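Local coordinates for uncharacterized protein (Uncultured organism, PDB 5IBZ) that belongs to the cyclase family, may have arylformamidase activity, and holds acetylphosphate in the crystal, at residues 116-127 with 142-150; 151-161 with 298-308. One frame throughout, in Å; residues are numbered along the deposited sequence.

Contact 1: 116-127 with 142-150; sequences ALSHGWYGESLY and GATKLGIEN. With UVW (acetylphosphate), chain F.
Beside the acetylphosphate pocket, the type I beta turn from Ala116 to His119 packs against the loop at Leu146 and the start of the 3-10 segment at Ile148. The turn follows Asp115 and ends on His119, both of the pocket. Ser118 OG donates to Leu146 O over 2.8 Å, from above the carbonyl plane, 52° out of it. A chi1 of 46° turns the hydroxyl to face this oxygen. An alanine here is likely to leave Leu146 O without its hydroxyl donor and the turn less firmly tied to the loop. A water also donates to Leu146 O (2.7 Å) and accepts from Leu117 N, so two donors grip one oxygen. The two methyl groups of Leu146 take different partners. Its CD1 lies 3.8 Å from Leu126 CB, the two side chains sliding past each other in opposite directions. Its CD2 meets the edge of the Tyr127 ring at CD2, 4.0 Å away. That ring is held at its far end by a hydrogen bond between OH and Asp27. Ala116 CB rests on Ile148 CD1 (3.7 Å). At the pocket, His119 NE2 donates to O1P of acetylphosphate over 2.6 Å at 155°.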
loop_
_atom_site.group_PDB
_atom_site.type_symbol
_atom_site.label_atom_id
_atom_site.label_comp_id
_atom_site.label_asym_id
_atom_site.label_seq_id
_atom_site.Cartn_x
_atom_site.Cartn_y
_atom_site.Cartn_z
ATOM N N ALA B 116 8.102 -18.818 -5.798
ATOM C CA ALA B 116 8.361 -19.225 -7.186
ATOM C C ALA B 116 9.829 -19.526 -7.401
ATOM O O ALA B 116 10.676 -19.195 -6.568
ATOM C CB ALA B 116 7.922 -18.139 -8.136
ATOM N N LEU B 117 10.134 -20.121 -8.546
ATOM C CA LEU B 117 11.531 -20.413 -8.866
ATOM C C LEU B 117 12.312 -19.119 -9.149
ATOM O O LEU B 117 13.538 -19.123 -9.177
ATOM C CB LEU B 117 11.610 -21.367 -10.056
ATOM C CG LEU B 117 10.802 -22.644 -9.895
ATOM C CD1 LEU B 117 11.025 -23.536 -11.103
ATOM C CD2 LEU B 117 11.139 -23.393 -8.595
ATOM N N SER B 118 11.598 -18.021 -9.376
ATOM C CA SER B 118 12.223 -16.705 -9.512
ATOM C C SER B 118 12.563 -16.055 -8.174
ATOM O O SER B 118 13.118 -14.965 -8.144
ATOM C CB SER B 118 11.303 -15.772 -10.306
ATOM O OG SER B 118 9.961 -15.864 -9.839
ATOM N N HIS B 119 12.213 -16.692 -7.055
ATOM C CA HIS B 119 12.444 -16.096 -5.735
ATOM C C HIS B 119 13.889 -16.206 -5.238
ATOM O O HIS B 119 14.323 -15.370 -4.450
ATOM C CB HIS B 119 11.508 -16.730 -4.687
ATOM C CG HIS B 119 11.776 -16.297 -3.281
ATOM N ND1 HIS B 119 11.717 -14.980 -2.881
ATOM C CD2 HIS B 119 12.101 -17.009 -2.175
ATOM C CE1 HIS B 119 11.999 -14.898 -1.593
ATOM N NE2 HIS B 119 12.236 -16.118 -1.141
ATOM N N GLY B 120 14.623 -17.245 -5.649
ATOM C CA GLY B 120 15.940 -17.489 -5.083
ATOM C C GLY B 120 16.837 -18.300 -5.988
ATOM O O GLY B 120 16.370 -19.154 -6.736
ATOM N N TRP B 121 18.131 -18.037 -5.891
ATOM C CA TRP B 121 19.122 -18.704 -6.719
ATOM C C TRP B 121 20.491 -18.400 -6.142
ATOM O O TRP B 121 20.594 -17.841 -5.062
ATOM C CB TRP B 121 19.017 -18.242 -8.178
ATOM C CG TRP B 121 19.363 -16.791 -8.424
ATOM C CD1 TRP B 121 20.556 -16.290 -8.900
ATOM C CD2 TRP B 121 18.506 -15.656 -8.237
ATOM N NE1 TRP B 121 20.487 -14.930 -9.002
ATOM C CE2 TRP B 121 19.242 -14.508 -8.612
ATOM C CE3 TRP B 121 17.189 -15.497 -7.799
ATOM C CZ2 TRP B 121 18.711 -13.217 -8.527
ATOM C CZ3 TRP B 121 16.656 -14.221 -7.737
ATOM C CH2 TRP B 121 17.413 -13.100 -8.090
ATOM N N TYR B 122 21.544 -18.797 -6.837
ATOM C CA TYR B 122 22.887 -18.379 -6.476
ATOM C C TYR B 122 23.621 -18.132 -7.775
ATOM O O TYR B 122 23.210 -18.591 -8.835
ATOM C CB TYR B 122 23.605 -19.417 -5.594
ATOM C CG TYR B 122 23.692 -20.811 -6.156
ATOM C CD1 TYR B 122 24.707 -21.157 -7.046
ATOM C CD2 TYR B 122 22.773 -21.790 -5.796
ATOM C CE1 TYR B 122 24.791 -22.431 -7.572
ATOM C CE2 TYR B 122 22.848 -23.064 -6.323
ATOM C CZ TYR B 122 23.872 -23.378 -7.202
ATOM O OH TYR B 122 23.979 -24.639 -7.726
ATOM N N GLY B 123 24.704 -17.369 -7.708
ATOM C CA GLY B 123 25.370 -16.975 -8.940
ATOM C C GLY B 123 24.480 -16.145 -9.853
ATOM O O GLY B 123 23.582 -15.458 -9.386
ATOM N N GLU B 124 24.748 -16.175 -11.157
ATOM C CA GLU B 124 24.069 -15.273 -12.078
ATOM C C GLU B 124 22.916 -15.921 -12.826
ATOM O O GLU B 124 22.292 -15.281 -13.671
ATOM C CB GLU B 124 25.070 -14.692 -13.068
ATOM C CG GLU B 124 26.090 -13.788 -12.376
ATOM C CD GLU B 124 27.101 -13.180 -13.330
ATOM O OE1 GLU B 124 27.045 -13.483 -14.541
ATOM O OE2 GLU B 124 27.956 -12.397 -12.861
ATOM N N SER B 125 22.629 -17.178 -12.507
ATOM C CA SER B 125 21.585 -17.921 -13.204
ATOM C C SER B 125 20.597 -18.545 -12.241
ATOM O O SER B 125 20.963 -19.000 -11.162
ATOM C CB SER B 125 22.179 -19.037 -14.072
ATOM O OG SER B 125 23.070 -18.530 -15.054
ATOM N N LEU B 126 19.343 -18.561 -12.683
ATOM C CA LEU B 126 18.253 -19.207 -11.971
ATOM C C LEU B 126 17.997 -20.590 -12.572
ATOM O O LEU B 126 18.726 -21.036 -13.472
ATOM C CB LEU B 126 16.995 -18.340 -12.028
ATOM C CG LEU B 126 16.968 -17.084 -11.157
ATOM C CD1 LEU B 126 17.742 -15.932 -11.771
ATOM C CD2 LEU B 126 15.539 -16.698 -10.939
ATOM N N TYR B 127 16.969 -21.277 -12.077
ATOM C CA TYR B 127 16.564 -22.574 -12.628
ATOM C C TYR B 127 16.601 -22.597 -14.171
ATOM O O TYR B 127 16.165 -21.665 -14.836
ATOM C CB TYR B 127 15.152 -22.961 -12.123
ATOM C CG TYR B 127 14.572 -24.091 -12.947
ATOM C CD1 TYR B 127 15.106 -25.373 -12.871
ATOM C CD2 TYR B 127 13.564 -23.861 -13.853
ATOM C CE1 TYR B 127 14.617 -26.400 -13.677
ATOM C CE2 TYR B 127 13.070 -24.876 -14.660
ATOM C CZ TYR B 127 13.608 -26.129 -14.574
ATOM O OH TYR B 127 13.126 -27.112 -15.402
ATOM N N GLY B 142 8.696 -7.429 -14.050
ATOM C CA GLY B 142 8.856 -8.307 -12.909
ATOM C C GLY B 142 9.690 -9.512 -13.280
ATOM O O GLY B 142 10.642 -9.393 -14.043
ATOM N N ALA B 143 9.319 -10.674 -12.761
ATOM C CA ALA B 143 9.932 -11.921 -13.205
ATOM C C ALA B 143 9.444 -12.254 -14.629
ATOM O O ALA B 143 8.362 -12.828 -14.807
ATOM C CB ALA B 143 9.608 -13.030 -12.240
ATOM N N THR B 144 10.221 -11.886 -15.650
ATOM C CA THR B 144 9.774 -12.039 -17.033
ATOM C C THR B 144 9.890 -13.485 -17.491
ATOM O O THR B 144 9.289 -13.886 -18.499
ATOM C CB THR B 144 10.561 -11.142 -18.011
ATOM O OG1 THR B 144 11.938 -11.549 -18.087
ATOM C CG2 THR B 144 10.457 -9.690 -17.589
ATOM N N LYS B 145 10.665 -14.247 -16.728
ATOM C CA LYS B 145 10.724 -15.698 -16.814
ATOM C C LYS B 145 10.583 -16.221 -15.385
ATOM O O LYS B 145 10.987 -15.560 -14.427
ATOM C CB LYS B 145 12.034 -16.165 -17.461
ATOM C CG LYS B 145 12.099 -15.923 -18.960
ATOM C CD LYS B 145 13.335 -16.518 -19.601
ATOM C CE LYS B 145 13.216 -16.445 -21.110
ATOM N NZ LYS B 145 14.325 -17.206 -21.758
ATOM N N LEU B 146 9.988 -17.408 -15.252
ATOM C CA LEU B 146 9.822 -18.094 -13.967
ATOM C C LEU B 146 8.910 -17.356 -12.973
ATOM O O LEU B 146 8.944 -17.623 -11.760
ATOM C CB LEU B 146 11.179 -18.343 -13.307
ATOM C CG LEU B 146 12.250 -19.060 -14.152
ATOM C CD1 LEU B 146 13.547 -19.215 -13.370
ATOM C CD2 LEU B 146 11.772 -20.418 -14.654
ATOM N N GLY B 147 8.062 -16.461 -13.482
ATOM C CA GLY B 147 7.036 -15.860 -12.669
ATOM C C GLY B 147 6.033 -16.917 -12.234
ATOM O O GLY B 147 5.891 -17.967 -12.874
ATOM N N ILE B 148 5.352 -16.651 -11.124
ATOM C CA ILE B 148 4.416 -17.608 -10.548
ATOM C C ILE B 148 3.221 -17.889 -11.484
ATOM O O ILE B 148 2.541 -18.903 -11.294
ATOM C CB ILE B 148 3.929 -17.122 -9.160
ATOM C CG1 ILE B 148 3.347 -18.260 -8.326
ATOM C CG2 ILE B 148 2.897 -16.005 -9.270
ATOM C CD1 ILE B 148 4.357 -19.221 -7.796
ATOM N N GLU B 149 2.983 -17.069 -12.507
ATOM C CA GLU B 149 1.855 -17.338 -13.412
ATOM C C GLU B 149 2.089 -18.639 -14.185
ATOM O O GLU B 149 1.139 -19.251 -14.693
ATOM C CB GLU B 149 1.589 -16.168 -14.381
ATOM C CG GLU B 149 2.561 -15.946 -15.539
ATOM C CD GLU B 149 3.897 -15.307 -15.160
ATOM O OE1 GLU B 149 4.160 -15.020 -13.970
ATOM O OE2 GLU B 149 4.690 -15.092 -16.106
ATOM N N ASN B 150 3.343 -19.077 -14.254
ATOM C CA ASN B 150 3.671 -20.309 -14.960
ATOM C C ASN B 150 3.109 -21.535 -14.250
ATOM O O ASN B 150 3.074 -22.623 -14.841
ATOM C CB ASN B 150 5.184 -20.463 -15.128
ATOM C CG ASN B 150 5.753 -19.532 -16.177
ATOM O OD1 ASN B 150 5.620 -19.772 -17.377
ATOM N ND2 ASN B 150 6.392 -18.457 -15.737
HETATM C C1 UVW F . 14.331 -15.594 4.098
HETATM O O1 UVW F . 13.843 -14.565 3.775
HETATM C C1M UVW F . 15.545 -15.609 5.022
HETATM O O2 UVW F . 13.811 -16.812 3.650
HETATM P P UVW F . 12.605 -16.928 2.538
HETATM O O1P UVW F . 12.866 -16.026 1.355
HETATM O O2P UVW F . 12.580 -18.378 2.112
HETATM O O3P UVW F . 11.268 -16.563 3.131
HETATM O O HOH W 1 8.315 -20.092 -10.778
#

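Contact 2: 151-161 with 298-308; sequences VKTSFLGRGVL and YEFFLAAQPLY
Leu302 N donates to Gly157 O over 2.8 Å, almost straight at 171°. Gly157 N returns a bond to Leu302 O (3.0 Å), so the two residues form an antiparallel hydrogen-bonded pair. Gly159 and Phe300 form the next such pair, with Gly159 N 2.8 Å from Phe300 O. Leu161 N to Tyr298 O and Ala304 N to Phe155 O extend the bonding at the two ends. With its CG lodged over the backbone, flanked by N and C (chi1 46°), the Phe300 ring swings back over its partner strand. Gly159 O lies over the centre of one ring face, 3.6 Å above the plane. Gly159 has no side chain, which leaves room for the ring. Leu161 CD2 packs obliquely against Tyr298 CD2 at 3.9 Å. Past Ala304 the contact is made by side chains. Pro306 CD meets the edge of the Phe155 ring at CD2 (3.9 Å). The extended Lys152 chain runs alongside Tyr308, and its CD sits 3.8 Å from the ring centroid, only 3° off the normal, a CH-pi contact. Arg158 forms a salt bridge through NH2 with Asp198. Gln305 NE2 is hydrogen-bonded to Asn318 O of the second subunit. Strand 158-163 lies between strands 299-303 and 199-203 in the mixed sheet, and 320-322 flanks 299-303 on its other side. Helix 286-295 packs on Leu161, Tyr298 and Phe300, helix 180-190 on Val160, and helix 37-44 on Arg158 and Phe301.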
loop_
_atom_site.group_PDB
_atom_site.type_symbol
_atom_site.label_atom_id
_atom_site.label_comp_id
_atom_site.label_asym_id
_atom_site.label_seq_id
_atom_site.Cartn_x
_atom_site.Cartn_y
_atom_site.Cartn_z
ATOM N N VAL B 151 2.675 -21.388 -12.998
ATOM C CA VAL B 151 2.084 -22.497 -12.264
ATOM C C VAL B 151 0.706 -22.096 -11.709
ATOM O O VAL B 151 0.288 -22.538 -10.634
ATOM C CB VAL B 151 3.018 -22.994 -11.129
ATOM C CG1 VAL B 151 4.109 -23.881 -11.740
ATOM C CG2 VAL B 151 3.638 -21.833 -10.341
ATOM N N LYS B 152 -0.011 -21.289 -12.485
ATOM C CA LYS B 152 -1.331 -20.865 -12.048
ATOM C C LYS B 152 -2.303 -22.041 -11.990
ATOM O O LYS B 152 -3.356 -21.934 -11.346
ATOM C CB LYS B 152 -1.902 -19.764 -12.944
ATOM C CG LYS B 152 -2.244 -20.200 -14.341
ATOM C CD LYS B 152 -2.969 -19.064 -15.112
ATOM C CE LYS B 152 -3.395 -19.553 -16.484
ATOM N NZ LYS B 152 -4.288 -18.594 -17.182
ATOM N N THR B 153 -1.991 -23.145 -12.662
ATOM C CA THR B 153 -2.875 -24.317 -12.540
ATOM C C THR B 153 -2.251 -25.445 -11.700
ATOM O O THR B 153 -2.899 -26.481 -11.453
ATOM C CB THR B 153 -3.339 -24.861 -13.928
ATOM O OG1 THR B 153 -2.307 -24.826 -14.921
ATOM C CG2 THR B 153 -4.481 -24.000 -14.435
ATOM N N SER B 154 -1.054 -25.219 -11.171
ATOM C CA SER B 154 -0.359 -26.274 -10.439
ATOM C C SER B 154 -0.704 -26.301 -8.956
ATOM O O SER B 154 -1.509 -25.491 -8.455
ATOM C CB SER B 154 1.162 -26.126 -10.599
ATOM O OG SER B 154 1.833 -27.321 -10.222
ATOM N N PHE B 155 -0.051 -27.216 -8.251
ATOM C CA PHE B 155 -0.166 -27.411 -6.800
ATOM C C PHE B 155 -1.578 -27.778 -6.368
ATOM O O PHE B 155 -1.977 -27.537 -5.228
ATOM C CB PHE B 155 0.335 -26.179 -6.042
ATOM C CG PHE B 155 1.646 -25.654 -6.562
ATOM C CD1 PHE B 155 2.698 -26.499 -6.813
ATOM C CD2 PHE B 155 1.798 -24.304 -6.831
ATOM C CE1 PHE B 155 3.904 -26.007 -7.338
ATOM C CE2 PHE B 155 2.988 -23.807 -7.331
ATOM C CZ PHE B 155 4.033 -24.660 -7.586
ATOM N N LEU B 156 -2.272 -28.452 -7.264
ATOM C CA LEU B 156 -3.509 -29.100 -6.936
ATOM C C LEU B 156 -3.308 -30.565 -7.318
ATOM O O LEU B 156 -3.179 -30.893 -8.500
ATOM C CB LEU B 156 -4.651 -28.407 -7.668
ATOM C CG LEU B 156 -6.046 -28.955 -7.441
ATOM C CD1 LEU B 156 -7.068 -27.826 -7.473
ATOM C CD2 LEU B 156 -6.352 -30.018 -8.482
ATOM N N GLY B 157 -3.226 -31.434 -6.310
ATOM C CA GLY B 157 -2.793 -32.802 -6.511
ATOM C C GLY B 157 -2.654 -33.475 -5.173
ATOM O O GLY B 157 -3.390 -33.155 -4.225
ATOM N N ARG B 158 -1.736 -34.432 -5.086
ATOM C CA ARG B 158 -1.607 -35.215 -3.864
ATOM C C ARG B 158 -0.672 -34.512 -2.885
ATOM O O ARG B 158 0.397 -34.026 -3.266
ATOM C CB ARG B 158 -1.097 -36.623 -4.176
ATOM C CG ARG B 158 -1.737 -37.706 -3.294
ATOM C CD ARG B 158 -1.307 -39.085 -3.725
ATOM N NE ARG B 158 0.000 -39.331 -3.183
ATOM C CZ ARG B 158 0.327 -40.349 -2.396
ATOM N NH1 ARG B 158 -0.539 -41.313 -2.113
ATOM N NH2 ARG B 158 1.554 -40.425 -1.925
ATOM N N GLY B 159 -1.104 -34.412 -1.629
ATOM C CA GLY B 159 -0.252 -33.894 -0.574
ATOM C C GLY B 159 -0.034 -34.980 0.458
ATOM O O GLY B 159 -0.884 -35.859 0.642
ATOM N N VAL B 160 1.121 -34.932 1.111
ATOM C CA VAL B 160 1.458 -35.852 2.177
ATOM C C VAL B 160 2.036 -35.057 3.345
ATOM O O VAL B 160 3.006 -34.293 3.167
ATOM C CB VAL B 160 2.472 -36.916 1.716
ATOM C CG1 VAL B 160 2.793 -37.899 2.877
ATOM C CG2 VAL B 160 1.934 -37.647 0.497
ATOM N N LEU B 161 1.420 -35.217 4.514
ATOM C CA LEU B 161 1.938 -34.663 5.761
ATOM C C LEU B 161 2.964 -35.582 6.369
ATOM O O LEU B 161 2.716 -36.774 6.522
ATOM C CB LEU B 161 0.820 -34.439 6.781
ATOM C CG LEU B 161 1.256 -34.010 8.182
ATOM C CD1 LEU B 161 1.818 -32.609 8.168
ATOM C CD2 LEU B 161 0.080 -34.123 9.155
ATOM N N TYR B 298 -2.323 -39.887 6.195
ATOM C CA TYR B 298 -1.469 -38.717 6.030
ATOM C C TYR B 298 -1.356 -38.247 4.572
ATOM O O TYR B 298 -0.661 -37.272 4.279
ATOM C CB TYR B 298 -0.086 -39.031 6.580
ATOM C CG TYR B 298 -0.062 -39.113 8.088
ATOM C CD1 TYR B 298 -0.422 -40.269 8.757
ATOM C CD2 TYR B 298 0.328 -38.015 8.823
ATOM C CE1 TYR B 298 -0.387 -40.300 10.155
ATOM C CE2 TYR B 298 0.370 -38.045 10.187
ATOM C CZ TYR B 298 -0.002 -39.163 10.843
ATOM O OH TYR B 298 0.046 -39.134 12.221
ATOM N N GLU B 299 -2.022 -38.974 3.670
ATOM C CA GLU B 299 -2.063 -38.623 2.252
ATOM C C GLU B 299 -3.434 -38.086 1.912
ATOM O O GLU B 299 -4.455 -38.647 2.330
ATOM C CB GLU B 299 -1.740 -39.829 1.364
ATOM C CG GLU B 299 -0.385 -40.465 1.634
ATOM C CD GLU B 299 -0.486 -41.826 2.310
ATOM O OE1 GLU B 299 -1.574 -42.168 2.814
ATOM O OE2 GLU B 299 0.528 -42.563 2.328
ATOM N N PHE B 300 -3.476 -36.986 1.167
ATOM C CA PHE B 300 -4.746 -36.318 0.914
ATOM C C PHE B 300 -4.716 -35.551 -0.395
ATOM O O PHE B 300 -3.671 -35.452 -1.058
ATOM C CB PHE B 300 -5.073 -35.358 2.057
ATOM C CG PHE B 300 -3.898 -34.507 2.462
ATOM C CD1 PHE B 300 -3.608 -33.338 1.795
ATOM C CD2 PHE B 300 -3.063 -34.911 3.481
ATOM C CE1 PHE B 300 -2.525 -32.579 2.158
ATOM C CE2 PHE B 300 -1.980 -34.158 3.844
ATOM C CZ PHE B 300 -1.703 -32.991 3.176
ATOM N N PHE B 301 -5.876 -35.037 -0.778
ATOM C CA PHE B 301 -5.957 -34.130 -1.917
ATOM C C PHE B 301 -5.647 -32.734 -1.402
ATOM O O PHE B 301 -6.179 -32.311 -0.381
ATOM C CB PHE B 301 -7.336 -34.201 -2.586
ATOM C CG PHE B 301 -7.499 -33.313 -3.790
ATOM C CD1 PHE B 301 -7.906 -31.989 -3.648
ATOM C CD2 PHE B 301 -7.278 -33.818 -5.051
ATOM C CE1 PHE B 301 -8.084 -31.185 -4.775
ATOM C CE2 PHE B 301 -7.434 -33.012 -6.180
ATOM C CZ PHE B 301 -7.849 -31.701 -6.030
ATOM N N LEU B 302 -4.740 -32.049 -2.084
ATOM C CA LEU B 302 -4.308 -30.712 -1.696
ATOM C C LEU B 302 -4.643 -29.703 -2.776
ATOM O O LEU B 302 -4.234 -29.885 -3.927
ATOM C CB LEU B 302 -2.811 -30.702 -1.448
ATOM C CG LEU B 302 -2.208 -29.366 -1.013
ATOM C CD1 LEU B 302 -2.830 -28.870 0.269
ATOM C CD2 LEU B 302 -0.727 -29.522 -0.844
ATOM N N ALA B 303 -5.405 -28.665 -2.415
ATOM C CA ALA B 303 -5.643 -27.531 -3.301
ATOM C C ALA B 303 -4.836 -26.361 -2.799
ATOM O O ALA B 303 -5.275 -25.647 -1.874
ATOM C CB ALA B 303 -7.122 -27.176 -3.355
ATOM N N ALA B 304 -3.650 -26.184 -3.389
ATOM C CA ALA B 304 -2.703 -25.166 -2.953
ATOM C C ALA B 304 -2.275 -24.298 -4.132
ATOM O O ALA B 304 -1.116 -23.877 -4.248
ATOM C CB ALA B 304 -1.518 -25.804 -2.286
ATOM N N GLN B 305 -3.246 -23.924 -4.945
ATOM C CA GLN B 305 -2.957 -23.071 -6.099
ATOM C C GLN B 305 -2.511 -21.673 -5.655
ATOM O O GLN B 305 -3.001 -21.126 -4.670
ATOM C CB GLN B 305 -4.183 -22.995 -7.018
ATOM C CG GLN B 305 -5.399 -22.240 -6.444
ATOM C CD GLN B 305 -6.385 -23.112 -5.645
ATOM O OE1 GLN B 305 -5.999 -24.052 -4.945
ATOM N NE2 GLN B 305 -7.659 -22.754 -5.718
ATOM N N PRO B 306 -1.558 -21.095 -6.385
ATOM C CA PRO B 306 -1.195 -19.711 -6.110
ATOM C C PRO B 306 -2.196 -18.750 -6.733
ATOM O O PRO B 306 -3.006 -19.157 -7.570
ATOM C CB PRO B 306 0.155 -19.573 -6.806
ATOM C CG PRO B 306 -0.020 -20.411 -8.029
ATOM C CD PRO B 306 -0.888 -21.598 -7.601
ATOM N N LEU B 307 -2.151 -17.488 -6.334
ATOM C CA LEU B 307 -2.884 -16.454 -7.071
ATOM C C LEU B 307 -2.242 -16.266 -8.450
ATOM O O LEU B 307 -1.039 -16.491 -8.631
ATOM C CB LEU B 307 -2.888 -15.125 -6.334
ATOM C CG LEU B 307 -3.557 -15.125 -4.964
ATOM C CD1 LEU B 307 -3.411 -13.773 -4.327
ATOM C CD2 LEU B 307 -5.047 -15.493 -5.091
ATOM N N TYR B 308 -3.050 -15.844 -9.413
ATOM C CA TYR B 308 -2.572 -15.579 -10.763
ATOM C C TYR B 308 -1.980 -14.155 -10.835
ATOM O O TYR B 308 -2.704 -13.177 -11.101
ATOM C CB TYR B 308 -3.730 -15.759 -11.755
ATOM C CG TYR B 308 -3.425 -15.579 -13.225
ATOM C CD1 TYR B 308 -2.133 -15.366 -13.688
ATOM C CD2 TYR B 308 -4.456 -15.546 -14.148
ATOM C CE1 TYR B 308 -1.871 -15.165 -15.031
ATOM C CE2 TYR B 308 -4.202 -15.337 -15.499
ATOM C CZ TYR B 308 -2.909 -15.143 -15.930
ATOM O OH TYR B 308 -2.647 -14.929 -17.274
#

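In the fold
The two contacts come in series along the chain, and contact 1 closes where contact 2 opens. The 3-10 segment beginning at Ile148 leads straight into 151-161. The centres of the two contacts are about 20 Å apart, yet they touch: Ile148 CG1 packs on Pro306 CB at 3.8 Å, and Glu149 packs on Tyr308. Contact 2 joins two neighbouring strands of the mixed sheet. Segment 116-127 of contact 1 follows strand 113-115 of the same sheet and adjoins the ligand pocket. Both contacts also meet the second subunit. Strand 120-122 pairs with a strand of that chain, and His119 ND1 is hydrogen-bonded to Ala100 O of that subunit, so pocket and interface adjoin.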